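Local coordinates for protein KP700603 (Klebsiella pneumoniae 700603, PDB 5KVK), which is of unknown function but belongs to the competence-damaged protein (CinA) superfamily, which includes nicotinamide-nucleotide amidases, at residues 39-44 and 156-161; 125-130 and 136-141. All coordinates share one frame; numbering follows the deposited sequence. Where two conformers were deposited one is given.

Contact 1 packs two helices beside the mixed sheet, and contact 2 pairs two of its strands; helix 147-165, which carries one half of contact 1, also packs on the hairpin of contact 2. Their centres are about 13 Å apart, and contact 2 is nested within the loop of chain that contact 1 closes. In contact 1 one side of this helix meets helix 40-46; F157 and A161, on the same six residues, reach the hairpin. W130 joins the two: its NE1 donates what is probably a hydrogen bond to A158 O at 3.0 Å, and its CZ2 packs 3.4 Å from A161 CB. F157 fits against the hairpin too, with CE1 3.6 Å from M141 CG and its ring edge-to-face with F128.

Contact 1 of 2, residues 39-44 and 156-161; sequences GNLAAA and RFAMAA
L41 reaches from helix 40-46 toward helix 147-165 and lays CD1 against the side chain of M159. The closest approach is 3.7 Å, from L41 CD1 to M159 CG, and the sulfur follows closely, with M159 SD 3.8 Å from the same methyl. The other branch of the leucine turns to a different neighbour: L41 CD2 stands 4.4 Å from A158 CB, a looser touch. The leucine reaches this far because CG is anti to its own backbone N (chi1 176°), which carries the side chain toward M159. M159 instead bends at chi2 and chi3, so that its thioether folds toward helix 40-46, and the two side chains pass each other at a slant. No hydrogen bond joins the segments; the contact is small, buried and wholly apolar, with 107 Å² covered on both sides together. The backbones remain well apart, the nearest CA atoms, those of L41 and R156, being 8.2 Å from each other. At the start of helix 40-46, with G39 as N-cap residue, the carboxylate of E34 accepts hydrogen bonds from L41 N and A42 N. L41 also touches I106 and I108 of strand 104-110 and V155 of helix 147-165, which places it between that helix and the sheet, while M159 packs on L15 and V19 of helix 12-26.

Contact 2 of 2, residues 125-130 and 136-141; sequences TVWFAW and IETQRM
V126 N donates to M141 O at 2.8 Å, the shortest of six backbone hydrogen bonds that zip strands 125-132 and 135-142 into an antiparallel beta hairpin at the edge of the chain's mixed sheet. The bonds come in reciprocal couples at V126-M141, F128-Q139 and W130-E137; the axes of the two short segments come within 4.7 Å, their N-to-C directions 161° apart. On the face carrying W127 and R140, a non-hydrogen-bonded pair, the arginine lays its aliphatic stem across the indole. R140 CB stands 3.7 Å from the centroid of the six-membered ring and 12° off its normal, a CH-pi contact, while CD comes within 3.5 Å of W127 NE1. With CG anti to the backbone N (chi1 -159°), the chain runs on over the pyrrole side. T138 OG1 meets the rim of this indole near its plane, though its hydrogen bond is to E86. The opposite face packs against helix 147-165. There the edge of W130 abuts Q139, with CZ3 3.7 Å from Q139 CB, and its NE1 bonds A158 O; K165 forms a cation-pi contact with this ring and a salt bridge with E137. F128 turns a ring edge to Q139 O and brings CE1 3.9 Å from M141 CG. Q139, bent at chi2, turns its amide to the next residue of its own strand, NE2 donating to R140 O at 2.9 Å from above the carbonyl plane.

Contact 1 of 2, residues 39-44 and 156-161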
loop_
_atom_site.group_PDB
_atom_site.type_symbol
_atom_site.label_atom_id
_atom_site.label_comp_id
_atom_site.label_asym_id
_atom_site.label_seq_id
_atom_site.Cartn_x
_atom_site.Cartn_y
_atom_site.Cartn_z
ATOM N N GLY A 39 -0.107 3.676 2.811
ATOM C CA GLY A 39 -0.732 3.222 1.575
ATOM C C GLY A 39 -1.544 4.311 0.911
ATOM O O GLY A 39 -2.069 4.089 -0.196
ATOM N N ASN A 40 -1.657 5.493 1.539
ATOM C CA ASN A 40 -2.487 6.542 0.931
ATOM C C ASN A 40 -1.832 7.171 -0.290
ATOM O O ASN A 40 -2.556 7.680 -1.150
ATOM C CB ASN A 40 -2.825 7.641 1.948
ATOM C CG ASN A 40 -3.898 7.178 2.958
ATOM O OD1 ASN A 40 -5.089 7.020 2.617
ATOM N ND2 ASN A 40 -3.462 6.866 4.167
ATOM N N LEU A 41 -0.504 7.118 -0.411
ATOM C CA LEU A 41 0.107 7.601 -1.654
ATOM C C LEU A 41 -0.204 6.631 -2.788
ATOM O O LEU A 41 -0.663 7.046 -3.862
ATOM C CB LEU A 41 1.628 7.770 -1.501
ATOM C CG LEU A 41 2.336 8.185 -2.821
ATOM C CD1 LEU A 41 1.744 9.491 -3.421
ATOM C CD2 LEU A 41 3.868 8.272 -2.590
ATOM N N ALA A 42 0.010 5.324 -2.541
ATOM C CA ALA A 42 -0.370 4.303 -3.524
ATOM C C ALA A 42 -1.833 4.475 -3.898
ATOM O O ALA A 42 -2.182 4.377 -5.079
ATOM C CB ALA A 42 -0.122 2.884 -2.991
ATOM N N ALA A 43 -2.689 4.769 -2.910
ATOM C CA ALA A 43 -4.116 4.889 -3.168
ATOM C C ALA A 43 -4.387 6.042 -4.116
ATOM O O ALA A 43 -5.235 5.926 -5.003
ATOM C CB ALA A 43 -4.894 5.082 -1.864
ATOM N N ALA A 44 -3.634 7.144 -3.977
ATOM C CA ALA A 44 -3.872 8.290 -4.845
ATOM C C ALA A 44 -3.487 7.956 -6.279
ATOM O O ALA A 44 -4.211 8.348 -7.233
ATOM C CB ALA A 44 -3.099 9.516 -4.352
ATOM N N ARG A 156 0.328 14.714 -0.589
ATOM C CA ARG A 156 0.330 15.776 -1.587
ATOM C C ARG A 156 1.722 16.350 -1.773
ATOM O O ARG A 156 2.146 16.583 -2.904
ATOM C CB ARG A 156 -0.661 16.885 -1.219
ATOM C CG ARG A 156 -2.092 16.518 -1.587
ATOM C CD ARG A 156 -3.056 17.683 -1.450
ATOM N NE ARG A 156 -3.100 18.152 -0.073
ATOM C CZ ARG A 156 -3.971 17.747 0.838
ATOM N NH1 ARG A 156 -4.896 16.845 0.554
ATOM N NH2 ARG A 156 -3.882 18.243 2.055
ATOM N N PHE A 157 2.460 16.573 -0.664
ATOM C CA PHE A 157 3.818 17.096 -0.822
ATOM C C PHE A 157 4.684 16.168 -1.676
ATOM O O PHE A 157 5.452 16.644 -2.533
ATOM C CB PHE A 157 4.477 17.329 0.530
ATOM C CG PHE A 157 5.852 17.965 0.407
ATOM C CD1 PHE A 157 7.005 17.216 0.652
ATOM C CD2 PHE A 157 5.972 19.303 0.026
ATOM C CE1 PHE A 157 8.276 17.826 0.526
ATOM C CE2 PHE A 157 7.224 19.886 -0.117
ATOM C CZ PHE A 157 8.368 19.128 0.120
ATOM N N ALA A 158 4.574 14.848 -1.463
ATOM C CA ALA A 158 5.391 13.905 -2.242
ATOM C C ALA A 158 5.151 14.123 -3.733
ATOM O O ALA A 158 6.096 14.182 -4.546
ATOM C CB ALA A 158 5.035 12.478 -1.833
ATOM N N MET A 159 3.880 14.318 -4.107
ATOM C CA MET A 159 3.529 14.410 -5.529
ATOM C C MET A 159 3.851 15.781 -6.083
ATOM O O MET A 159 4.363 15.886 -7.214
ATOM C CB MET A 159 2.053 14.082 -5.753
ATOM C CG MET A 159 1.726 12.566 -5.478
ATOM S SD MET A 159 2.753 11.519 -6.481
ATOM C CE MET A 159 1.927 11.822 -8.037
ATOM N N ALA A 160 3.583 16.832 -5.290
ATOM C CA ALA A 160 3.839 18.201 -5.768
ATOM C C ALA A 160 5.341 18.424 -6.003
ATOM O O ALA A 160 5.751 18.993 -7.018
ATOM C CB ALA A 160 3.330 19.205 -4.768
ATOM N N ALA A 161 6.172 17.900 -5.100
ATOM C CA ALA A 161 7.629 17.993 -5.265
ATOM C C ALA A 161 8.099 17.171 -6.452
ATOM O O ALA A 161 8.962 17.617 -7.222
ATOM C CB ALA A 161 8.298 17.510 -3.985
#

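Contact 2 of 2, residues 125-130 and 136-141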
loop_
_atom_site.group_PDB
_atom_site.type_symbol
_atom_site.label_atom_id
_atom_site.label_comp_id
_atom_site.label_asym_id
_atom_site.label_seq_id
_atom_site.Cartn_x
_atom_site.Cartn_y
_atom_site.Cartn_z
ATOM N N THR A 125 6.645 15.231 11.797
ATOM C CA THR A 125 7.890 15.158 11.055
ATOM C C THR A 125 7.907 13.994 10.059
ATOM O O THR A 125 7.639 12.830 10.410
ATOM C CB THR A 125 9.057 15.028 12.031
ATOM O OG1 THR A 125 9.072 16.128 12.978
ATOM C CG2 THR A 125 10.388 15.000 11.267
ATOM N N VAL A 126 8.239 14.308 8.818
ATOM C CA VAL A 126 8.202 13.321 7.745
ATOM C C VAL A 126 9.432 13.530 6.842
ATOM O O VAL A 126 9.687 14.642 6.348
ATOM C CB VAL A 126 6.914 13.416 6.895
ATOM C CG1 VAL A 126 6.917 12.357 5.857
ATOM C CG2 VAL A 126 5.593 13.299 7.705
ATOM N N TRP A 127 10.179 12.459 6.596
ATOM C CA TRP A 127 11.273 12.461 5.621
ATOM C C TRP A 127 10.795 11.878 4.296
ATOM O O TRP A 127 10.050 10.892 4.283
ATOM C CB TRP A 127 12.432 11.587 6.130
ATOM C CG TRP A 127 13.456 12.373 6.914
ATOM C CD1 TRP A 127 13.555 12.443 8.278
ATOM C CD2 TRP A 127 14.503 13.204 6.377
ATOM N NE1 TRP A 127 14.642 13.258 8.633
ATOM C CE2 TRP A 127 15.223 13.743 7.486
ATOM C CE3 TRP A 127 14.915 13.540 5.074
ATOM C CZ2 TRP A 127 16.334 14.586 7.323
ATOM C CZ3 TRP A 127 16.007 14.394 4.922
ATOM C CH2 TRP A 127 16.701 14.909 6.038
ATOM N N PHE A 128 11.265 12.465 3.202
ATOM C CA PHE A 128 10.958 12.042 1.850
ATOM C C PHE A 128 12.242 11.756 1.082
ATOM O O PHE A 128 13.252 12.462 1.239
ATOM C CB PHE A 128 10.215 13.135 1.098
ATOM C CG PHE A 128 8.908 13.540 1.728
ATOM C CD1 PHE A 128 8.877 14.439 2.817
ATOM C CD2 PHE A 128 7.718 13.014 1.233
ATOM C CE1 PHE A 128 7.636 14.802 3.390
ATOM C CE2 PHE A 128 6.493 13.372 1.803
ATOM C CZ PHE A 128 6.466 14.251 2.879
ATOM N N ALA A 129 12.169 10.769 0.209
ATOM C CA ALA A 129 13.183 10.623 -0.842
ATOM C C ALA A 129 12.494 10.442 -2.183
ATOM O O ALA A 129 11.479 9.721 -2.300
ATOM C CB ALA A 129 14.092 9.443 -0.529
ATOM N N TRP A 130 13.079 11.050 -3.212
ATOM C CA TRP A 130 12.699 10.848 -4.596
ATOM C C TRP A 130 13.952 10.336 -5.281
ATOM O O TRP A 130 14.972 11.024 -5.303
ATOM C CB TRP A 130 12.233 12.166 -5.241
ATOM C CG TRP A 130 11.075 12.863 -4.585
ATOM C CD1 TRP A 130 9.726 12.813 -4.953
ATOM C CD2 TRP A 130 11.144 13.709 -3.445
ATOM N NE1 TRP A 130 8.969 13.604 -4.076
ATOM C CE2 TRP A 130 9.816 14.142 -3.147
ATOM C CE3 TRP A 130 12.208 14.160 -2.634
ATOM C CZ2 TRP A 130 9.534 14.990 -2.080
ATOM C CZ3 TRP A 130 11.940 15.015 -1.588
ATOM C CH2 TRP A 130 10.612 15.457 -1.338
ATOM N N ILE A 136 19.349 10.345 -5.879
ATOM C CA ILE A 136 18.377 10.518 -4.794
ATOM C C ILE A 136 18.394 11.968 -4.316
ATOM O O ILE A 136 19.463 12.545 -4.025
ATOM C CB ILE A 136 18.643 9.546 -3.625
ATOM C CG1 ILE A 136 18.786 8.105 -4.134
ATOM C CG2 ILE A 136 17.547 9.696 -2.608
ATOM C CD1 ILE A 136 19.205 7.071 -3.043
ATOM N N GLU A 137 17.217 12.565 -4.256
ATOM C CA GLU A 137 17.073 13.826 -3.543
ATOM C C GLU A 137 16.191 13.593 -2.318
ATOM O O GLU A 137 15.294 12.744 -2.337
ATOM C CB GLU A 137 16.461 14.898 -4.438
ATOM C CG GLU A 137 17.316 15.135 -5.698
ATOM C CD GLU A 137 16.970 16.411 -6.461
ATOM O OE1 GLU A 137 15.773 16.666 -6.737
ATOM O OE2 GLU A 137 17.923 17.175 -6.764
ATOM N N THR A 138 16.425 14.369 -1.249
ATOM C CA THR A 138 15.659 14.125 -0.011
ATOM C C THR A 138 15.151 15.441 0.585
ATOM O O THR A 138 15.625 16.532 0.237
ATOM C CB THR A 138 16.498 13.454 1.060
ATOM O OG1 THR A 138 17.595 14.302 1.418
ATOM C CG2 THR A 138 17.038 12.078 0.592
ATOM N N GLN A 139 14.217 15.320 1.532
ATOM C CA GLN A 139 13.664 16.508 2.183
ATOM C C GLN A 139 12.984 16.111 3.479
ATOM O O GLN A 139 12.195 15.163 3.465
ATOM C CB GLN A 139 12.627 17.219 1.280
ATOM C CG GLN A 139 11.983 18.481 1.923
ATOM C CD GLN A 139 13.001 19.590 2.073
ATOM O OE1 GLN A 139 13.613 19.991 1.082
ATOM N NE2 GLN A 139 13.216 20.069 3.308
ATOM N N ARG A 140 13.251 16.882 4.554
ATOM C CA ARG A 140 12.472 16.775 5.790
ATOM C C ARG A 140 11.406 17.857 5.829
ATOM O O ARG A 140 11.693 19.041 5.579
ATOM C CB ARG A 140 13.348 16.888 7.039
ATOM C CG ARG A 140 12.646 16.277 8.288
ATOM C CD ARG A 140 13.515 16.471 9.482
ATOM N NE ARG A 140 13.583 17.891 9.775
ATOM C CZ ARG A 140 14.288 18.410 10.768
ATOM N NH1 ARG A 140 15.022 17.619 11.541
ATOM N NH2 ARG A 140 14.290 19.723 10.961
ATOM N N MET A 141 10.200 17.458 6.232
ATOM C CA MET A 141 9.124 18.401 6.518
ATOM C C MET A 141 8.588 18.152 7.923
ATOM O O MET A 141 8.771 17.078 8.491
ATOM C CB MET A 141 7.988 18.292 5.486
ATOM C CG MET A 141 8.479 18.504 4.035
ATOM S SD MET A 141 8.922 20.177 3.715
ATOM C CE MET A 141 7.350 21.057 3.691
#